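Long-range contacts in UDP-N-acetylenolpyruvoylglucosamine reductase (PDB 3TX1), which catalyses the NADPH-dependent, FAD-mediated reduction of UDP-N-acetylenolpyruvoylglucosamine to UDP-N-acetylmuramate, a step of peptidoglycan biosynthesis: residues A[119-129]-A[143-153]; A[168-177]-A[202-212]. All coordinates share one frame; numbering follows the deposited sequence.

In the fold
Contact 1 is the more deeply buried of the two, packing the turn and helix after strand 116-120 against the loop and helix start at 143-153. Contact 2 lies farther from the centre of the chain and is partly buried, an antiparallel pairing of strands 169-175 and 204-214. Strand 204-214 is also a sheet neighbour of strand 116-120, so the two contacts meet in one sheet, where Ala119 and Ser121 bond to the backbones of Ala208 and Leu206. Their chemistry differs accordingly: aliphatic packing, three backbone bonds and a serine that holds a phosphate in contact 1, a bulged antiparallel ladder with polar pairs across it in contact 2. Both touch FAD, 143-153 at its phosphate and ribityl chain, 202-212 at its adenine.

Contact 1 (A[119-129]-A[143-153]); sequences AMSGAKLIDTA and ACGIPGSIGGA. With FAD (flavin-adenine dinucleotide), chain B.
Leu125 and Ile150 carry the apolar part of this contact, their side chains crossing at about a right angle with Leu125 CD1 3.5 Å from Ile150 CD1. The other branch of Leu125, CD2, packs on the CB atoms of Ala143, Ile146 and Ala153; CG stands anti to the backbone N (chi1 -177°), which carries both methyls into this group. Ile150 also meets Thr128, whose OG1 comes tip to tip with CD1 while bonding back to Lys124 O. Ile126 lays CG1 against the carbonyls of Cys144 and Ile146.

Three backbone hydrogen bonds join the segments. Gly151 N donates to Ser121 O (2.9 Å), Ile150 N to Ala123 O (2.8 Å), and Leu125 N to Gly148 O (2.9 Å). A water accepts from Ile126 N and donates to the oxygens of Ile146 and Gly148, satisfying polar atoms at the start of helix 125-134.

The cofactor bonds fall on 147-149. Pro147 O accepts from the ribityl O2' of FAD (2.8 Å). Ser149 grips FAD O1P twice, through N (2.8 Å) and OG (2.9 Å), and its OG also caps helix 150-156 by accepting from Gly152 N. Glycine suits 148, 151 and 152 because a CB there would strike FAD. A phosphate at a glycine-rich helix N-terminus, where the helix dipole probably steadies its charge, is a recurrent nucleotide-binding arrangement, here within the PCMH-type FAD-binding domain.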
loop_
_atom_site.group_PDB
_atom_site.type_symbol
_atom_site.label_atom_id
_atom_site.label_comp_id
_atom_site.label_asym_id
_atom_site.label_seq_id
_atom_site.Cartn_x
_atom_site.Cartn_y
_atom_site.Cartn_z
ATOM N N ALA A 119 3.508 -3.409 15.726
ATOM C CA ALA A 119 3.792 -4.173 14.506
ATOM C C ALA A 119 4.835 -3.490 13.653
ATOM O O ALA A 119 4.814 -2.270 13.517
ATOM C CB ALA A 119 2.522 -4.350 13.693
ATOM N N MET A 120 5.728 -4.280 13.067
ATOM C CA MET A 120 6.761 -3.757 12.189
ATOM C C MET A 120 6.191 -3.352 10.816
ATOM O O MET A 120 5.108 -3.811 10.428
ATOM C CB MET A 120 7.913 -4.739 12.085
ATOM C CG MET A 120 8.833 -4.614 13.271
ATOM S SD MET A 120 10.229 -5.707 13.081
ATOM C CE MET A 120 11.369 -4.927 14.209
ATOM N N SER A 121 6.913 -2.522 10.066
ATOM C CA SER A 121 6.322 -1.946 8.869
ATOM C C SER A 121 6.159 -2.902 7.710
ATOM O O SER A 121 5.485 -2.574 6.719
ATOM C CB SER A 121 7.086 -0.717 8.438
ATOM O OG SER A 121 8.334 -1.103 7.935
ATOM N N GLY A 122 6.755 -4.087 7.851
ATOM C CA GLY A 122 6.739 -5.104 6.798
ATOM C C GLY A 122 5.656 -6.118 7.094
ATOM O O GLY A 122 5.412 -7.023 6.302
ATOM N N ALA A 123 5.017 -5.978 8.250
ATOM C CA ALA A 123 3.915 -6.856 8.622
ATOM C C ALA A 123 2.701 -6.551 7.761
ATOM O O ALA A 123 2.514 -5.421 7.333
ATOM C CB ALA A 123 3.563 -6.696 10.102
ATOM N N LYS A 124 1.886 -7.565 7.515
ATOM C CA LYS A 124 0.704 -7.401 6.722
ATOM C C LYS A 124 -0.316 -6.859 7.623
ATOM O O LYS A 124 -0.399 -7.259 8.779
ATOM C CB LYS A 124 0.248 -8.719 6.129
ATOM C CG LYS A 124 1.055 -9.043 4.897
ATOM C CD LYS A 124 0.814 -10.439 4.407
ATOM C CE LYS A 124 1.608 -10.620 3.127
ATOM N NZ LYS A 124 1.239 -11.917 2.487
ATOM N N LEU A 125 -1.066 -5.897 7.112
ATOM C CA LEU A 125 -2.122 -5.309 7.909
ATOM C C LEU A 125 -3.190 -6.340 8.289
ATOM O O LEU A 125 -3.782 -6.234 9.338
ATOM C CB LEU A 125 -2.768 -4.168 7.156
ATOM C CG LEU A 125 -3.846 -3.430 7.924
ATOM C CD1 LEU A 125 -3.320 -3.027 9.289
ATOM C CD2 LEU A 125 -4.314 -2.196 7.163
ATOM N N ILE A 126 -3.441 -7.330 7.445
ATOM C CA ILE A 126 -4.476 -8.272 7.740
ATOM C C ILE A 126 -4.113 -9.124 8.962
ATOM O O ILE A 126 -4.972 -9.411 9.821
ATOM C CB ILE A 126 -4.847 -9.104 6.504
ATOM C CG1 ILE A 126 -5.637 -8.213 5.536
ATOM C CG2 ILE A 126 -5.680 -10.310 6.922
ATOM C CD1 ILE A 126 -6.002 -8.828 4.187
ATOM N N ASP A 127 -2.823 -9.473 9.058
ATOM C CA ASP A 127 -2.299 -10.261 10.186
ATOM C C ASP A 127 -2.401 -9.462 11.477
ATOM O O ASP A 127 -2.704 -10.003 12.528
ATOM C CB ASP A 127 -0.867 -10.686 9.921
ATOM C CG ASP A 127 -0.703 -11.362 8.561
ATOM O OD1 ASP A 127 0.438 -11.564 8.093
ATOM O OD2 ASP A 127 -1.722 -11.676 7.934
ATOM N N THR A 128 -2.206 -8.156 11.381
ATOM C CA THR A 128 -2.300 -7.307 12.553
ATOM C C THR A 128 -3.753 -7.226 13.041
ATOM O O THR A 128 -4.016 -7.129 14.261
ATOM C CB THR A 128 -1.711 -5.916 12.279
ATOM O OG1 THR A 128 -0.552 -6.064 11.450
ATOM C CG2 THR A 128 -1.342 -5.210 13.574
ATOM N N ALA A 129 -4.708 -7.309 12.115
ATOM C CA ALA A 129 -6.103 -7.301 12.553
ATOM C C ALA A 129 -6.530 -8.695 13.087
ATOM O O ALA A 129 -7.503 -8.820 13.846
ATOM C CB ALA A 129 -7.025 -6.786 11.449
ATOM N N ALA A 143 -9.809 -3.186 9.270
ATOM C CA ALA A 143 -8.650 -3.559 8.493
ATOM C C ALA A 143 -8.479 -5.068 8.293
ATOM O O ALA A 143 -7.476 -5.531 7.750
ATOM C CB ALA A 143 -7.403 -2.951 9.121
ATOM N N CYS A 144 -9.466 -5.852 8.665
ATOM C CA CYS A 144 -9.341 -7.309 8.517
ATOM C C CYS A 144 -9.265 -7.695 7.025
ATOM O O CYS A 144 -8.850 -8.822 6.671
ATOM C CB CYS A 144 -10.542 -7.991 9.189
ATOM S SG CYS A 144 -12.155 -7.448 8.516
ATOM N N GLY A 145 -9.674 -6.761 6.158
ATOM C CA GLY A 145 -9.697 -7.027 4.739
ATOM C C GLY A 145 -8.852 -6.138 3.843
ATOM O O GLY A 145 -8.895 -6.326 2.639
ATOM N N ILE A 146 -8.070 -5.210 4.421
ATOM C CA ILE A 146 -7.245 -4.247 3.675
ATOM C C ILE A 146 -5.869 -4.831 3.440
ATOM O O ILE A 146 -5.092 -4.974 4.375
ATOM C CB ILE A 146 -7.044 -2.917 4.447
ATOM C CG1 ILE A 146 -8.376 -2.273 4.858
ATOM C CG2 ILE A 146 -6.241 -1.945 3.615
ATOM C CD1 ILE A 146 -8.251 -1.009 5.707
ATOM N N PRO A 147 -5.534 -5.108 2.177
ATOM C CA PRO A 147 -4.281 -5.742 1.755
ATOM C C PRO A 147 -3.125 -4.822 2.017
ATOM O O PRO A 147 -3.349 -3.646 2.333
ATOM C CB PRO A 147 -4.457 -5.878 0.234
ATOM C CG PRO A 147 -5.934 -5.727 -0.014
ATOM C CD PRO A 147 -6.328 -4.705 1.009
ATOM N N GLY A 148 -1.898 -5.330 1.926
ATOM C CA GLY A 148 -0.745 -4.463 2.081
ATOM C C GLY A 148 -0.024 -4.525 3.407
ATOM O O GLY A 148 -0.421 -5.244 4.321
ATOM N N SER A 149 1.036 -3.722 3.499
ATOM C CA SER A 149 1.890 -3.695 4.669
ATOM C C SER A 149 1.499 -2.600 5.642
ATOM O O SER A 149 0.845 -1.625 5.255
ATOM C CB SER A 149 3.344 -3.422 4.224
ATOM O OG SER A 149 3.606 -2.014 4.049
ATOM N N ILE A 150 2.001 -2.714 6.869
ATOM C CA ILE A 150 1.786 -1.691 7.905
ATOM C C ILE A 150 2.409 -0.368 7.474
ATOM O O ILE A 150 1.834 0.698 7.692
ATOM C CB ILE A 150 2.366 -2.113 9.273
ATOM C CG1 ILE A 150 1.496 -3.201 9.895
ATOM C CG2 ILE A 150 2.423 -0.929 10.225
ATOM C CD1 ILE A 150 0.062 -2.779 10.223
ATOM N N GLY A 151 3.574 -0.435 6.839
ATOM C CA GLY A 151 4.197 0.770 6.365
ATOM C C GLY A 151 3.310 1.483 5.384
ATOM O O GLY A 151 3.247 2.700 5.396
ATOM N N GLY A 152 2.633 0.729 4.519
ATOM C CA GLY A 152 1.776 1.331 3.481
ATOM C C GLY A 152 0.556 1.905 4.157
ATOM O O GLY A 152 0.112 3.031 3.854
ATOM N N ALA A 153 0.040 1.140 5.119
ATOM C CA ALA A 153 -1.090 1.586 5.917
ATOM C C ALA A 153 -0.838 2.949 6.571
ATOM O O ALA A 153 -1.680 3.847 6.456
ATOM C CB ALA A 153 -1.439 0.563 6.983
HETATM P PA FAD B . 2.313 0.053 -1.471
HETATM O O1A FAD B . 3.507 -0.837 -1.560
HETATM O O2A FAD B . 1.224 -0.065 -2.499
HETATM O O5B FAD B . 2.786 1.576 -1.561
HETATM C C5B FAD B . 1.838 2.465 -0.978
HETATM C C4B FAD B . 2.451 3.804 -0.626
HETATM O O4B FAD B . 2.986 3.774 0.688
HETATM C C3B FAD B . 3.577 4.279 -1.516
HETATM O O3B FAD B . 3.579 5.725 -1.430
HETATM C C2B FAD B . 4.788 3.723 -0.768
HETATM O O2B FAD B . 6.077 4.311 -1.030
HETATM C C1B FAD B . 4.386 4.024 0.646
HETATM N N9A FAD B . 4.983 3.059 1.552
HETATM C C8A FAD B . 4.887 1.722 1.514
HETATM N N7A FAD B . 5.518 1.204 2.606
HETATM C C5A FAD B . 6.014 2.208 3.363
HETATM C C6A FAD B . 6.813 2.383 4.604
HETATM N N6A FAD B . 7.262 1.341 5.357
HETATM N N1A FAD B . 7.089 3.649 4.986
HETATM C C2A FAD B . 6.678 4.710 4.305
HETATM N N3A FAD B . 5.990 4.641 3.164
HETATM C C4A FAD B . 5.639 3.441 2.651
HETATM N N1 FAD B . -6.957 0.874 1.045
HETATM C C2 FAD B . -7.814 1.326 1.993
HETATM O O2 FAD B . -7.511 2.329 2.661
HETATM N N3 FAD B . -8.980 0.738 2.295
HETATM C C4 FAD B . -9.436 -0.338 1.669
HETATM O O4 FAD B . -10.549 -0.838 1.952
HETATM C C4X FAD B . -8.560 -0.887 0.624
HETATM N N5 FAD B . -8.936 -1.970 -0.050
HETATM C C5X FAD B . -8.176 -2.510 -1.014
HETATM C C6 FAD B . -8.633 -3.651 -1.655
HETATM C C7 FAD B . -7.875 -4.252 -2.625
HETATM C C7M FAD B . -8.392 -5.482 -3.325
HETATM C C8 FAD B . -6.564 -3.644 -2.942
HETATM C C8M FAD B . -5.687 -4.227 -3.991
HETATM C C9 FAD B . -6.114 -2.519 -2.306
HETATM C C9A FAD B . -6.884 -1.916 -1.342
HETATM N N10 FAD B . -6.437 -0.763 -0.651
HETATM C C10 FAD B . -7.273 -0.223 0.344
HETATM C "C1'" FAD B . -5.148 -0.138 -0.997
HETATM C "C2'" FAD B . -4.013 -0.691 -0.166
HETATM O "O2'" FAD B . -4.395 -1.928 0.428
HETATM C "C3'" FAD B . -3.644 0.255 0.962
HETATM O "O3'" FAD B . -3.379 1.516 0.360
HETATM C "C4'" FAD B . -2.403 -0.261 1.684
HETATM O "O4'" FAD B . -2.314 0.269 3.015
HETATM C "C5'" FAD B . -1.124 -0.024 0.901
HETATM O "O5'" FAD B . -0.182 -0.963 1.362
HETATM P P FAD B . 1.141 -1.350 0.590
HETATM O O1P FAD B . 2.041 -1.898 1.638
HETATM O O2P FAD B . 0.673 -2.214 -0.531
HETATM O O3P FAD B . 1.676 -0.009 -0.014
HETATM O O HOH W 1 -2.833 -6.565 4.950
#

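Contact 2 (A[168-177]-A[202-212]). With FAD (flavin-adenine dinucleotide), chain B.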
loop_
_atom_site.group_PDB
_atom_site.type_symbol
_atom_site.label_atom_id
_atom_site.label_comp_id
_atom_site.label_asym_id
_atom_site.label_seq_id
_atom_site.Cartn_x
_atom_site.Cartn_y
_atom_site.Cartn_z
ATOM N N VAL A 168 -6.730 4.956 15.330
ATOM C CA VAL A 168 -6.060 4.241 16.405
ATOM C C VAL A 168 -4.551 4.240 16.417
ATOM O O VAL A 168 -3.941 3.473 17.192
ATOM C CB VAL A 168 -6.537 2.785 16.552
ATOM C CG1 VAL A 168 -7.886 2.744 17.226
ATOM C CG2 VAL A 168 -6.509 2.058 15.213
ATOM N N LEU A 169 -3.941 5.098 15.629
ATOM C CA LEU A 169 -2.498 5.158 15.604
ATOM C C LEU A 169 -1.999 5.804 16.858
ATOM O O LEU A 169 -2.284 6.945 17.074
ATOM C CB LEU A 169 -2.055 5.985 14.434
ATOM C CG LEU A 169 -0.647 5.765 13.922
ATOM C CD1 LEU A 169 -0.100 4.415 14.280
ATOM C CD2 LEU A 169 -0.746 5.928 12.436
ATOM N N GLU A 170 -1.240 5.081 17.668
ATOM C CA GLU A 170 -0.734 5.660 18.889
ATOM C C GLU A 170 0.640 6.307 18.630
ATOM O O GLU A 170 0.843 7.513 18.840
ATOM C CB GLU A 170 -0.542 4.582 19.943
ATOM C CG GLU A 170 0.196 5.041 21.190
ATOM C CD GLU A 170 -0.553 6.085 21.992
ATOM O OE1 GLU A 170 -1.764 6.300 21.737
ATOM O OE2 GLU A 170 0.096 6.707 22.866
ATOM N N ALA A 171 1.578 5.477 18.178
ATOM C CA ALA A 171 2.953 5.871 17.965
ATOM C C ALA A 171 3.540 5.123 16.771
ATOM O O ALA A 171 3.048 4.065 16.370
ATOM C CB ALA A 171 3.754 5.558 19.220
ATOM N N ALA A 172 4.618 5.673 16.226
ATOM C CA ALA A 172 5.326 5.057 15.119
ATOM C C ALA A 172 6.827 5.298 15.213
ATOM O O ALA A 172 7.279 6.363 15.685
ATOM C CB ALA A 172 4.808 5.605 13.810
ATOM N N THR A 173 7.592 4.292 14.785
ATOM C CA THR A 173 9.032 4.448 14.664
ATOM C C THR A 173 9.323 4.700 13.195
ATOM O O THR A 173 8.894 3.949 12.328
ATOM C CB THR A 173 9.810 3.206 15.080
ATOM O OG1 THR A 173 9.400 2.815 16.383
ATOM C CG2 THR A 173 11.311 3.512 15.090
ATOM N N VAL A 174 10.117 5.708 12.928
ATOM C CA VAL A 174 10.336 6.114 11.588
ATOM C C VAL A 174 11.794 6.511 11.261
ATOM O O VAL A 174 12.612 6.727 12.161
ATOM C CB VAL A 174 9.357 7.275 11.373
ATOM C CG1 VAL A 174 10.015 8.513 10.794
ATOM C CG2 VAL A 174 8.140 6.817 10.612
ATOM N N LEU A 175 12.114 6.568 9.969
ATOM C CA LEU A 175 13.401 7.055 9.498
ATOM C C LEU A 175 13.205 8.290 8.667
ATOM O O LEU A 175 12.424 8.319 7.722
ATOM C CB LEU A 175 14.173 6.016 8.674
ATOM C CG LEU A 175 14.764 4.752 9.357
ATOM C CD1 LEU A 175 15.746 4.062 8.420
ATOM C CD2 LEU A 175 15.456 5.016 10.683
ATOM N N THR A 176 13.920 9.331 9.034
ATOM C CA THR A 176 13.893 10.556 8.267
ATOM C C THR A 176 14.734 10.317 7.013
ATOM O O THR A 176 15.496 9.340 6.924
ATOM C CB THR A 176 14.450 11.727 9.079
ATOM O OG1 THR A 176 15.858 11.558 9.259
ATOM C CG2 THR A 176 13.782 11.790 10.449
ATOM N N GLN A 177 14.607 11.211 6.042
ATOM C CA GLN A 177 15.338 11.052 4.788
ATOM C C GLN A 177 16.846 10.994 4.965
ATOM O O GLN A 177 17.556 10.475 4.094
ATOM C CB GLN A 177 14.952 12.132 3.786
ATOM C CG GLN A 177 13.623 11.896 3.074
ATOM C CD GLN A 177 13.445 12.826 1.871
ATOM O OE1 GLN A 177 14.124 13.855 1.751
ATOM N NE2 GLN A 177 12.539 12.462 0.972
ATOM N N ASN A 202 7.896 12.759 4.365
ATOM C CA ASN A 202 8.503 11.563 3.767
ATOM C C ASN A 202 9.225 10.557 4.670
ATOM O O ASN A 202 10.345 10.123 4.371
ATOM C CB ASN A 202 9.467 12.084 2.705
ATOM C CG ASN A 202 8.848 13.166 1.854
ATOM O OD1 ASN A 202 7.674 13.504 2.017
ATOM N ND2 ASN A 202 9.634 13.725 0.947
ATOM N N TYR A 203 8.561 10.174 5.758
ATOM C CA TYR A 203 9.121 9.235 6.719
ATOM C C TYR A 203 9.055 7.794 6.258
ATOM O O TYR A 203 8.099 7.416 5.599
ATOM C CB TYR A 203 8.396 9.354 8.045
ATOM C CG TYR A 203 8.578 10.694 8.742
ATOM C CD1 TYR A 203 9.824 11.336 8.790
ATOM C CD2 TYR A 203 7.525 11.281 9.426
ATOM C CE1 TYR A 203 9.988 12.535 9.465
ATOM C CE2 TYR A 203 7.685 12.480 10.098
ATOM C CZ TYR A 203 8.909 13.103 10.121
ATOM O OH TYR A 203 9.022 14.296 10.813
ATOM N N ILE A 204 10.092 7.009 6.555
ATOM C CA ILE A 204 10.076 5.557 6.276
ATOM C C ILE A 204 9.612 4.889 7.569
ATOM O O ILE A 204 10.299 4.898 8.576
ATOM C CB ILE A 204 11.448 4.961 5.851
ATOM C CG1 ILE A 204 11.898 5.451 4.474
ATOM C CG2 ILE A 204 11.387 3.437 5.794
ATOM C CD1 ILE A 204 12.671 6.753 4.467
ATOM N N VAL A 205 8.422 4.343 7.551
ATOM C CA VAL A 205 7.896 3.723 8.739
ATOM C C VAL A 205 8.630 2.430 9.007
ATOM O O VAL A 205 8.774 1.626 8.084
ATOM C CB VAL A 205 6.410 3.392 8.514
ATOM C CG1 VAL A 205 5.793 2.666 9.719
ATOM C CG2 VAL A 205 5.666 4.671 8.147
ATOM N N LEU A 206 9.096 2.240 10.243
ATOM C CA LEU A 206 9.697 0.972 10.675
ATOM C C LEU A 206 8.767 0.092 11.543
ATOM O O LEU A 206 8.758 -1.125 11.411
ATOM C CB LEU A 206 11.020 1.189 11.363
ATOM C CG LEU A 206 12.080 1.796 10.461
ATOM C CD1 LEU A 206 13.293 2.164 11.290
ATOM C CD2 LEU A 206 12.466 0.843 9.349
ATOM N N ASP A 207 8.021 0.692 12.461
ATOM C CA ASP A 207 7.011 -0.061 13.211
ATOM C C ASP A 207 5.925 0.874 13.705
ATOM O O ASP A 207 6.123 2.090 13.741
ATOM C CB ASP A 207 7.593 -0.958 14.316
ATOM C CG ASP A 207 8.319 -0.175 15.389
ATOM O OD1 ASP A 207 9.499 -0.498 15.715
ATOM O OD2 ASP A 207 7.715 0.793 15.886
ATOM N N ALA A 208 4.769 0.310 14.028
ATOM C CA ALA A 208 3.624 1.113 14.450
ATOM C C ALA A 208 2.966 0.614 15.753
ATOM O O ALA A 208 2.961 -0.602 16.038
ATOM C CB ALA A 208 2.602 1.186 13.323
ATOM N N THR A 209 2.441 1.559 16.539
ATOM C CA THR A 209 1.757 1.245 17.808
ATOM C C THR A 209 0.315 1.712 17.763
ATOM O O THR A 209 0.040 2.914 17.632
ATOM C CB THR A 209 2.366 1.964 19.030
ATOM O OG1 THR A 209 3.727 1.580 19.226
ATOM C CG2 THR A 209 1.610 1.575 20.263
ATOM N N PHE A 210 -0.607 0.763 17.890
ATOM C CA PHE A 210 -2.033 1.093 17.902
ATOM C C PHE A 210 -2.641 0.997 19.317
ATOM O O PHE A 210 -2.447 -0.012 20.014
ATOM C CB PHE A 210 -2.768 0.155 16.976
ATOM C CG PHE A 210 -2.121 -0.021 15.635
ATOM C CD1 PHE A 210 -1.358 -1.153 15.369
ATOM C CD2 PHE A 210 -2.333 0.905 14.613
ATOM C CE1 PHE A 210 -0.789 -1.352 14.123
ATOM C CE2 PHE A 210 -1.771 0.720 13.363
ATOM C CZ PHE A 210 -0.999 -0.411 13.123
ATOM N N SER A 211 -3.334 2.060 19.744
ATOM C CA SER A 211 -4.027 2.130 21.050
ATOM C C SER A 211 -5.409 1.465 20.981
ATOM O O SER A 211 -6.391 2.111 20.608
ATOM C CB SER A 211 -4.239 3.582 21.452
ATOM O OG SER A 211 -3.131 4.110 22.130
ATOM N N LEU A 212 -5.542 0.213 21.355
ATOM C CA LEU A 212 -6.847 -0.395 21.255
ATOM C C LEU A 212 -7.583 -0.469 22.585
ATOM O O LEU A 212 -7.081 -0.078 23.606
ATOM C CB LEU A 212 -6.749 -1.769 20.611
ATOM C CG LEU A 212 -5.929 -1.921 19.337
ATOM C CD1 LEU A 212 -6.009 -3.320 18.779
ATOM C CD2 LEU A 212 -6.224 -0.874 18.293
HETATM P PA FAD B . 2.313 0.053 -1.471
HETATM O O1A FAD B . 3.507 -0.837 -1.560
HETATM O O2A FAD B . 1.224 -0.065 -2.499
HETATM O O5B FAD B . 2.786 1.576 -1.561
HETATM C C5B FAD B . 1.838 2.465 -0.978
HETATM C C4B FAD B . 2.451 3.804 -0.626
HETATM O O4B FAD B . 2.986 3.774 0.688
HETATM C C3B FAD B . 3.577 4.279 -1.516
HETATM O O3B FAD B . 3.579 5.725 -1.430
HETATM C C2B FAD B . 4.788 3.723 -0.768
HETATM O O2B FAD B . 6.077 4.311 -1.030
HETATM C C1B FAD B . 4.386 4.024 0.646
HETATM N N9A FAD B . 4.983 3.059 1.552
HETATM C C8A FAD B . 4.887 1.722 1.514
HETATM N N7A FAD B . 5.518 1.204 2.606
HETATM C C5A FAD B . 6.014 2.208 3.363
HETATM C C6A FAD B . 6.813 2.383 4.604
HETATM N N6A FAD B . 7.262 1.341 5.357
HETATM N N1A FAD B . 7.089 3.649 4.986
HETATM C C2A FAD B . 6.678 4.710 4.305
HETATM N N3A FAD B . 5.990 4.641 3.164
HETATM C C4A FAD B . 5.639 3.441 2.651
HETATM N N1 FAD B . -6.957 0.874 1.045
HETATM C C2 FAD B . -7.814 1.326 1.993
HETATM O O2 FAD B . -7.511 2.329 2.661
HETATM N N3 FAD B . -8.980 0.738 2.295
HETATM C C4 FAD B . -9.436 -0.338 1.669
HETATM O O4 FAD B . -10.549 -0.838 1.952
HETATM C C4X FAD B . -8.560 -0.887 0.624
HETATM N N5 FAD B . -8.936 -1.970 -0.050
HETATM C C5X FAD B . -8.176 -2.510 -1.014
HETATM C C6 FAD B . -8.633 -3.651 -1.655
HETATM C C7 FAD B . -7.875 -4.252 -2.625
HETATM C C7M FAD B . -8.392 -5.482 -3.325
HETATM C C8 FAD B . -6.564 -3.644 -2.942
HETATM C C8M FAD B . -5.687 -4.227 -3.991
HETATM C C9 FAD B . -6.114 -2.519 -2.306
HETATM C C9A FAD B . -6.884 -1.916 -1.342
HETATM N N10 FAD B . -6.437 -0.763 -0.651
HETATM C C10 FAD B . -7.273 -0.223 0.344
HETATM C "C1'" FAD B . -5.148 -0.138 -0.997
HETATM C "C2'" FAD B . -4.013 -0.691 -0.166
HETATM O "O2'" FAD B . -4.395 -1.928 0.428
HETATM C "C3'" FAD B . -3.644 0.255 0.962
HETATM O "O3'" FAD B . -3.379 1.516 0.360
HETATM C "C4'" FAD B . -2.403 -0.261 1.684
HETATM O "O4'" FAD B . -2.314 0.269 3.015
HETATM C "C5'" FAD B . -1.124 -0.024 0.901
HETATM O "O5'" FAD B . -0.182 -0.963 1.362
HETATM P P FAD B . 1.141 -1.350 0.590
HETATM O O1P FAD B . 2.041 -1.898 1.638
HETATM O O2P FAD B . 0.673 -2.214 -0.531
HETATM O O3P FAD B . 1.676 -0.009 -0.014
#
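This is an antiparallel strand pairing in the sheet of the FAD-binding domain, with strands 169-175 and 204-211 running at 159° to each other. Strand 204-214 continues the sheet to strand 116-120, and 169-175 continues it to 181-185. Ile204 N to Leu175 O (2.9 Å) and Thr173 N to Asp207 O (2.8 Å) are among the rungs.

Two classic beta bulges interrupt the ladder. At one, Glu170 N and Ala171 N share Thr209 O; at the other, Leu206 N bonds Thr173 O at 2.7 Å and Asp207 N reaches the same oxygen only weakly.

Polar side chains pair across the strands. Thr173 OG1 donates to Asp207 OD2 (2.7 Å) from the syn side, but 33° out of the carboxylate plane, and Ser211 OG donates to Glu170 OE1 (2.6 Å) from above its plane; Glu170 has CG anti to its backbone N and then bends at the next bond (chi2 65°), bringing OE1 to the hydroxyl.

Aliphatic groups suit the parts that face helices. Leu175 CG meets Leu206 CD1 (3.5 Å), both beside helix 64-76, whereas the small Ala172 and Ala208 both pack against Leu154 of helix 150-156. Val205 reads the adenine edge of FAD through its backbone, N donating to N1A (3.0 Å) and O accepting from N6A (3.1 Å).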